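Local coordinates for protein carbohydrate binding family 6 (Clostridium thermocellum, PDB 5A8C) that probably hydrolyses terminal alpha-L-arabinofuranosyl bonds in arabinose-containing polysaccharides, as a five-bladed beta-propeller glycoside hydrolase of family 43, at residues C302-M306 with V318-L324; N122-V126 with D138-L144. Where two conformers were deposited one is given. Residue numbers count along the deposited sequence, not the author numbering.

Contact 1: residues C302-M306 with V318-L324; sequences CIDQM and VPTVDGL
The carboxylate of Asp304 grips Thr320 twice: Thr320 OG1 donates to Asp304 OD1 at 2.6 Å, and Thr320 N donates to Asp304 OD2 at 3.0 Å, nearly straight. Chi1 of Asp304 near -85° carries its end to the loop, and chi1 of Thr320 near +66° brings the hydroxyl round to meet it. Tyr282 OH, on the neighbouring strand 277-284, also hydrogen-bonds Asp304 OD2. Water 1 joins Asp304 OD2 (2.9 Å) to Thr320 O (2.8 Å), and water 2 joins Gln305 O (2.7 Å) to Val318 N (3.0 Å). Residues 302-306 are extended, on an outermost strand of one antiparallel propeller blade, and the irregular 318-324 tail curls past that edge. The closest CA pair is Asp304 with Pro319, 6.3 Å. Beyond Thr320 the chain swings out and returns through Gly323 (phi/psi 94/156, where a side chain would jam against the preceding carbonyl). Leu324 (chi1 m, chi2 t) then lays CD2 3.8 Å from Ile303 O, while its CD1 meets Ile303 CG2 at 4.1 Å.

Contact 2: residues N122-V126 with D138-L144; sequences NGIGV and DPLPGPL
Strand 124-126 is extended, entered through Gly123 at phi/psi 94/154, and the irregular segment 138-144 runs along its outer edge. The nearest CA atoms pair Gly125 with Pro143 (4.8 Å) and Val126 with Asp138 (5.6 Å). One direct backbone hydrogen bond joins the segments, Leu144 N to Ile124 O at 2.8 Å, weak because its angle is only 124°. At the other end Asp138 CA makes a CA-H...O contact of 3.2 Å to Val126 O. Water 3 fills the gap between them, donating to Asp138 OD2 (2.8 Å) and Gly142 O (2.9 Å) and weakly accepting from Val126 N (3.4 Å). Asp138, chi1 t, closes an Asx turn through OD1, which accepts from Leu140 N at 2.8 Å; its OD2 is also held by Tyr117 OH and Trp97 NE1. Pro143 CB lies 3.8 Å from Gly123 CA, where a beta carbon on residue 123 would clash. Val126, chi1 p, packs CG1 against Leu140 CD1 (3.9 Å) and Leu144 CD2 (4.1 Å), with Tyr116 of strand 112-118 beside Val126 and Leu144. Here an Asx-turn loop folds back along the outer edge of an antiparallel propeller blade, on the way to the next blade at strand 164-167.

Contact 2 closes before contact 1 opens along the chain, and they lie on opposite sides of its centre, 34 Å apart between centres and about 22 Å between nearest atoms, without touching. They share no sheet: contact 2 uses strand 124-129, outermost in the sheet with 104-109 and 112-118, whereas contact 1 uses strand 300-306, outermost in the sheet with 270-274 and 277-284. In each, the chain that leaves such a strand doubles back on it. What follows differs: 138-144 lies on the connection to strand 164-167, whereas 318-324 lies close to the C-terminal end of the model. Two separate propeller blades thus have an edge strand flanked by the chain that follows it.

Contact 1: residues C302-M306 with V318-L324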
ATOM      1  N   CYS A 302      10.297  -6.136  -1.173  1.00  6.10           N
ATOM      2  CA  CYS A 302      10.854  -6.553  -2.442  1.00  6.08           C
ATOM      3  C   CYS A 302      10.544  -5.511  -3.515  1.00  5.69           C
ATOM      4  O   CYS A 302       9.566  -4.782  -3.391  1.00  5.90           O
ATOM      5  CB  CYS A 302      10.308  -7.918  -2.872  1.00  6.71           C
ATOM      6  SG  CYS A 302      10.672  -9.316  -1.814  1.00  7.72           S
ATOM      7  N   ILE A 303      11.295  -5.556  -4.597  1.00  6.16           N
ATOM      8  CA  ILE A 303      11.063  -4.698  -5.750  1.00  6.18           C
ATOM      9  C   ILE A 303      11.388  -5.442  -7.016  1.00  6.34           C
ATOM     10  O   ILE A 303      12.430  -6.120  -7.089  1.00  7.57           O
ATOM     11  CB  ILE A 303      11.809  -3.349  -5.619  1.00  6.87           C
ATOM     12  CG1 ILE A 303      11.420  -2.386  -6.736  1.00  7.92           C
ATOM     13  CG2 ILE A 303      13.330  -3.546  -5.537  1.00  8.02           C
ATOM     14  CD1 ILE A 303      11.934  -0.965  -6.510  1.00  8.83           C
ATOM     15  N   ASP A 304      10.572  -5.277  -8.062  1.00  6.59           N
ATOM     16  CA  ASP A 304      10.842  -5.802  -9.382  1.00  6.81           C
ATOM     17  C   ASP A 304      10.331  -4.862 -10.447  1.00  6.92           C
ATOM     18  O   ASP A 304       9.406  -4.084 -10.189  1.00  7.63           O
ATOM     19  CB  ASP A 304      10.329  -7.243  -9.572  1.00  7.63           C
ATOM     20  CG  ASP A 304      11.372  -8.289  -9.072  1.00  8.08           C
ATOM     21  OD1 ASP A 304      12.503  -8.287  -9.629  1.00  9.31           O
ATOM     22  OD2 ASP A 304      11.060  -9.074  -8.144  1.00  9.04           O
ATOM     23  N   GLN A 305      10.894  -4.938 -11.616  1.00  7.49           N
ATOM     24  CA  GLN A 305      10.420  -4.138 -12.734  1.00  7.80           C
ATOM     25  C   GLN A 305       9.069  -4.610 -13.280  1.00  7.59           C
ATOM     26  O   GLN A 305       8.757  -5.813 -13.279  1.00  9.51           O
ATOM     27  CB  GLN A 305      11.472  -4.101 -13.858  1.00  9.97           C
ATOM     28  CG  GLN A 305      11.269  -2.927 -14.826  1.00 12.19           C
ATOM     29  CD  GLN A 305      12.473  -2.587 -15.712  1.00 13.23           C
ATOM     30  OE1 GLN A 305      13.534  -3.181 -15.640  1.00 16.51           O
ATOM     31  NE2 GLN A 305      12.292  -1.587 -16.548  1.00 14.85           N
ATOM     32  N   MET A 306       8.294  -3.650 -13.780  1.00  7.73           N
ATOM     33  CA  MET A 306       6.973  -3.896 -14.359  1.00  8.08           C
ATOM     34  C   MET A 306       6.998  -3.317 -15.778  1.00  8.38           C
ATOM     35  O   MET A 306       7.543  -2.226 -15.983  1.00  9.76           O
ATOM     36  CB  MET A 306       5.920  -3.196 -13.503  1.00  8.17           C
ATOM     37  CG  MET A 306       4.475  -3.577 -13.832  1.00  8.74           C
ATOM     38  SD  MET A 306       3.262  -2.505 -13.072  1.00  9.87           S
ATOM     39  CE  MET A 306       3.132  -1.230 -14.305  1.00 10.40           C
ATOM     40  N   VAL A 318       7.712 -10.768 -13.094  1.00  9.45           N
ATOM     41  CA  VAL A 318       8.543 -11.932 -12.829  1.00 10.10           C
ATOM     42  C   VAL A 318       9.411 -11.645 -11.612  1.00 10.08           C
ATOM     43  O   VAL A 318      10.362 -10.858 -11.679  1.00 11.15           O
ATOM     44  CB  VAL A 318       9.420 -12.233 -14.028  1.00 10.91           C
ATOM     45  CG1 VAL A 318      10.333 -13.396 -13.749  1.00 12.04           C
ATOM     46  CG2 VAL A 318       8.554 -12.524 -15.243  1.00 12.13           C
ATOM     47  N   PRO A 319       9.088 -12.257 -10.444  1.00  9.67           N
ATOM     48  CA  PRO A 319       9.921 -12.005  -9.290  1.00  9.62           C
ATOM     49  C   PRO A 319      11.362 -12.459  -9.545  1.00 10.41           C
ATOM     50  O   PRO A 319      11.573 -13.514 -10.141  1.00 11.59           O
ATOM     51  CB  PRO A 319       9.231 -12.825  -8.189  1.00 10.42           C
ATOM     52  CG  PRO A 319       7.791 -12.891  -8.571  1.00 10.70           C
ATOM     53  CD  PRO A 319       7.854 -13.001 -10.081  1.00 10.41           C
ATOM     54  N   THR A 320      12.317 -11.697  -9.054  1.00 10.57           N
ATOM     55  CA  THR A 320      13.699 -12.047  -9.177  1.00 11.92           C
ATOM     56  C   THR A 320      14.323 -12.228  -7.809  1.00 11.67           C
ATOM     57  O   THR A 320      13.895 -11.662  -6.808  1.00 13.29           O
ATOM     58  CB  THR A 320      14.536 -10.982  -9.963  1.00 14.39           C
ATOM     59  OG1 THR A 320      14.583  -9.768  -9.228  1.00 14.10           O
ATOM     60  CG2 THR A 320      14.041 -10.759 -11.382  1.00 15.37           C
ATOM     61  N   VAL A 321      15.384 -13.012  -7.768  1.00 12.83           N
ATOM     62  CA  VAL A 321      16.031 -13.360  -6.501  1.00 12.93           C
ATOM     63  C   VAL A 321      17.547 -13.119  -6.557  1.00 14.73           C
ATOM     64  O   VAL A 321      18.271 -13.566  -5.674  1.00 16.35           O
ATOM     65  CB  VAL A 321      15.696 -14.812  -6.064  1.00 14.71           C
ATOM     66  CG1 VAL A 321      14.185 -14.935  -5.873  1.00 14.94           C
ATOM     67  CG2 VAL A 321      16.234 -15.840  -7.037  1.00 15.36           C
ATOM     68  N   ASP A 322      18.029 -12.355  -7.554  1.00 15.81           N
ATOM     69  CA  ASP A 322      19.432 -12.024  -7.629  1.00 17.82           C
ATOM     70  C   ASP A 322      19.651 -10.520  -7.846  1.00 16.41           C
ATOM     71  O   ASP A 322      20.715 -10.091  -8.330  1.00 18.52           O
ATOM     72  CB  ASP A 322      20.133 -12.893  -8.704  1.00 22.05           C
ATOM     73  CG  ASP A 322      20.139 -14.387  -8.349  1.00 29.61           C
ATOM     74  OD1 ASP A 322      20.856 -14.760  -7.372  1.00 45.09           O
ATOM     75  OD2 ASP A 322      19.442 -15.191  -9.047  1.00 41.95           O
ATOM     76  N   GLY A 323      18.679  -9.720  -7.438  1.00 14.26           N
ATOM     77  CA  GLY A 323      18.793  -8.268  -7.526  1.00 14.41           C
ATOM     78  C   GLY A 323      18.199  -7.713  -8.795  1.00 14.16           C
ATOM     79  O   GLY A 323      18.125  -8.426  -9.817  1.00 16.08           O
ATOM     80  N   LEU A 324      17.797  -6.446  -8.775  1.00 13.97           N
ATOM     81  CA  LEU A 324      17.348  -5.812 -10.031  1.00 14.99           C
ATOM     82  C   LEU A 324      18.443  -5.912 -11.095  1.00 17.40           C
ATOM     83  O   LEU A 324      19.651  -5.829 -10.806  1.00 19.82           O
ATOM     84  CB  LEU A 324      17.067  -4.331  -9.846  1.00 14.66           C
ATOM     85  CG  LEU A 324      15.753  -4.024  -9.096  1.00 13.93           C
ATOM     86  CD1 LEU A 324      15.702  -2.547  -8.775  1.00 15.42           C
ATOM     87  CD2 LEU A 324      14.487  -4.447  -9.853  1.00 14.29           C
TER
HETATM   88  O   HOH W   1      12.484  -9.491  -5.676  1.00 14.10           O
HETATM   89  O   HOH W   2       8.924  -8.327 -14.316  1.00 10.31           O

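Contact 2: residues N122-V126 with D138-L144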
ATOM      1  N   ASN A 122      -9.950  -0.084  12.690  1.00  9.23           N
ATOM      2  CA  ASN A 122     -10.635   0.896  13.521  0.70 10.01           C
ATOM      3  C   ASN A 122     -10.310   2.297  13.076  1.00  8.66           C
ATOM      4  O   ASN A 122      -9.690   3.076  13.797  1.00 10.49           O
ATOM      5  CB  ASN A 122     -10.262   0.720  14.982  0.70 12.22           C
ATOM      6  CG  ASN A 122     -10.377  -0.691  15.430  0.70 16.59           C
ATOM      7  OD1 ASN A 122      -9.386  -1.314  15.889  0.70 21.84           O
ATOM      8  ND2 ASN A 122     -11.543  -1.232  15.270  0.70 18.53           N
ATOM      9  N   GLY A 123     -10.704   2.623  11.830  1.00  9.23           N
ATOM     10  CA  GLY A 123     -10.466   3.923  11.255  1.00  8.61           C
ATOM     11  C   GLY A 123      -9.206   3.998  10.426  1.00  7.06           C
ATOM     12  O   GLY A 123      -8.228   3.279  10.648  1.00  7.68           O
ATOM     13  N   ILE A 124      -9.202   4.941   9.463  1.00  6.43           N
ATOM     14  CA  ILE A 124      -8.033   5.264   8.643  1.00  6.15           C
ATOM     15  C   ILE A 124      -7.600   6.693   8.980  1.00  5.96           C
ATOM     16  O   ILE A 124      -8.430   7.602   9.011  1.00  7.06           O
ATOM     17  CB  ILE A 124      -8.364   5.116   7.155  1.00  6.77           C
ATOM     18  CG1 ILE A 124      -8.607   3.647   6.821  1.00  7.75           C
ATOM     19  CG2 ILE A 124      -7.256   5.708   6.278  1.00  7.29           C
ATOM     20  CD1 ILE A 124      -9.195   3.396   5.462  1.00  9.15           C
ATOM     21  N   GLY A 125      -6.296   6.846   9.239  1.00  5.93           N
ATOM     22  CA  GLY A 125      -5.722   8.130   9.555  1.00  6.17           C
ATOM     23  C   GLY A 125      -4.872   8.737   8.453  1.00  5.63           C
ATOM     24  O   GLY A 125      -4.581   8.097   7.437  1.00  6.33           O
ATOM     25  N   VAL A 126      -4.490   9.977   8.705  1.00  6.12           N
ATOM     26  CA  VAL A 126      -3.525  10.698   7.867  1.00  6.33           C
ATOM     27  C   VAL A 126      -2.511  11.369   8.756  1.00  6.37           C
ATOM     28  O   VAL A 126      -2.832  12.026   9.736  1.00  8.06           O
ATOM     29  CB  VAL A 126      -4.210  11.738   6.965  1.00  6.96           C
ATOM     30  CG1 VAL A 126      -5.019  12.771   7.766  1.00  8.03           C
ATOM     31  CG2 VAL A 126      -3.178  12.427   6.064  1.00  7.59           C
ATOM     32  N   ASP A 138      -0.188  13.055  12.875  1.00  7.19           N
ATOM     33  CA  ASP A 138      -1.601  13.104  12.484  1.00  7.12           C
ATOM     34  C   ASP A 138      -2.244  14.306  13.153  1.00  7.08           C
ATOM     35  O   ASP A 138      -2.233  14.401  14.376  1.00  7.91           O
ATOM     36  CB  ASP A 138      -2.284  11.778  12.849  1.00  7.55           C
ATOM     37  CG  ASP A 138      -3.761  11.724  12.520  1.00  7.97           C
ATOM     38  OD1 ASP A 138      -4.403  12.763  12.410  1.00  8.68           O
ATOM     39  OD2 ASP A 138      -4.238  10.558  12.286  1.00  8.94           O
ATOM     40  N   PRO A 139      -2.731  15.270  12.359  1.00  7.22           N
ATOM     41  CA  PRO A 139      -3.275  16.526  12.941  1.00  7.81           C
ATOM     42  C   PRO A 139      -4.680  16.410  13.474  1.00  7.64           C
ATOM     43  O   PRO A 139      -5.158  17.383  14.058  1.00  9.48           O
ATOM     44  CB  PRO A 139      -3.245  17.463  11.750  1.00  9.01           C
ATOM     45  CG  PRO A 139      -3.552  16.551  10.565  1.00  8.94           C
ATOM     46  CD  PRO A 139      -2.825  15.247  10.888  1.00  7.88           C
ATOM     47  N   LEU A 140      -5.334  15.269  13.293  1.00  7.20           N
ATOM     48  CA  LEU A 140      -6.777  15.186  13.507  1.00  7.37           C
ATOM     49  C   LEU A 140      -7.098  14.561  14.868  1.00  7.44           C
ATOM     50  O   LEU A 140      -6.348  13.734  15.398  1.00  8.66           O
ATOM     51  CB  LEU A 140      -7.414  14.314  12.419  1.00  7.59           C
ATOM     52  CG  LEU A 140      -7.240  14.817  10.999  1.00  8.65           C
ATOM     53  CD1 LEU A 140      -7.980  13.905  10.029  1.00  8.98           C
ATOM     54  CD2 LEU A 140      -7.592  16.261  10.776  1.00 10.38           C
ATOM     55  N   PRO A 141      -8.261  14.889  15.417  1.00  8.03           N
ATOM     56  CA  PRO A 141      -8.671  14.292  16.689  1.00  8.59           C
ATOM     57  C   PRO A 141      -9.178  12.864  16.560  1.00  8.45           C
ATOM     58  O   PRO A 141      -9.337  12.181  17.578  1.00 10.77           O
ATOM     59  CB  PRO A 141      -9.775  15.235  17.175  1.00 10.08           C
ATOM     60  CG  PRO A 141     -10.349  15.808  15.920  1.00 10.46           C
ATOM     61  CD  PRO A 141      -9.182  15.970  14.997  1.00  9.13           C
ATOM     62  N   GLY A 142      -9.487  12.430  15.348  1.00  8.80           N
ATOM     63  CA  GLY A 142      -9.986  11.107  15.089  1.00  8.44           C
ATOM     64  C   GLY A 142      -9.663  10.709  13.672  1.00  8.52           C
ATOM     65  O   GLY A 142      -8.961  11.422  12.947  1.00  8.75           O
ATOM     66  N   PRO A 143     -10.162   9.547  13.261  1.00  8.27           N
ATOM     67  CA  PRO A 143      -9.862   9.063  11.899  1.00  8.08           C
ATOM     68  C   PRO A 143     -10.362  10.003  10.826  1.00  7.23           C
ATOM     69  O   PRO A 143     -11.451  10.587  10.935  1.00  9.38           O
ATOM     70  CB  PRO A 143     -10.523   7.707  11.852  1.00  9.65           C
ATOM     71  CG  PRO A 143     -11.404   7.617  13.004  1.00 11.17           C
ATOM     72  CD  PRO A 143     -10.975   8.587  14.031  1.00  8.95           C
ATOM     73  N   LEU A 144      -9.641  10.041   9.742  1.00  7.15           N
ATOM     74  CA  LEU A 144     -10.041  10.714   8.529  1.00  7.48           C
ATOM     75  C   LEU A 144     -11.277  10.008   7.927  1.00  7.46           C
ATOM     76  O   LEU A 144     -12.196  10.666   7.410  1.00  8.83           O
ATOM     77  CB  LEU A 144      -8.893  10.761   7.552  1.00  7.69           C
ATOM     78  CG  LEU A 144      -9.178  11.377   6.189  1.00  8.32           C
ATOM     79  CD1 LEU A 144      -9.624  12.821   6.299  1.00  9.50           C
ATOM     80  CD2 LEU A 144      -7.938  11.306   5.306  1.00  9.03           C
TER
HETATM   81  O   HOH W   3      -6.802  10.775  11.064  1.00  8.59           O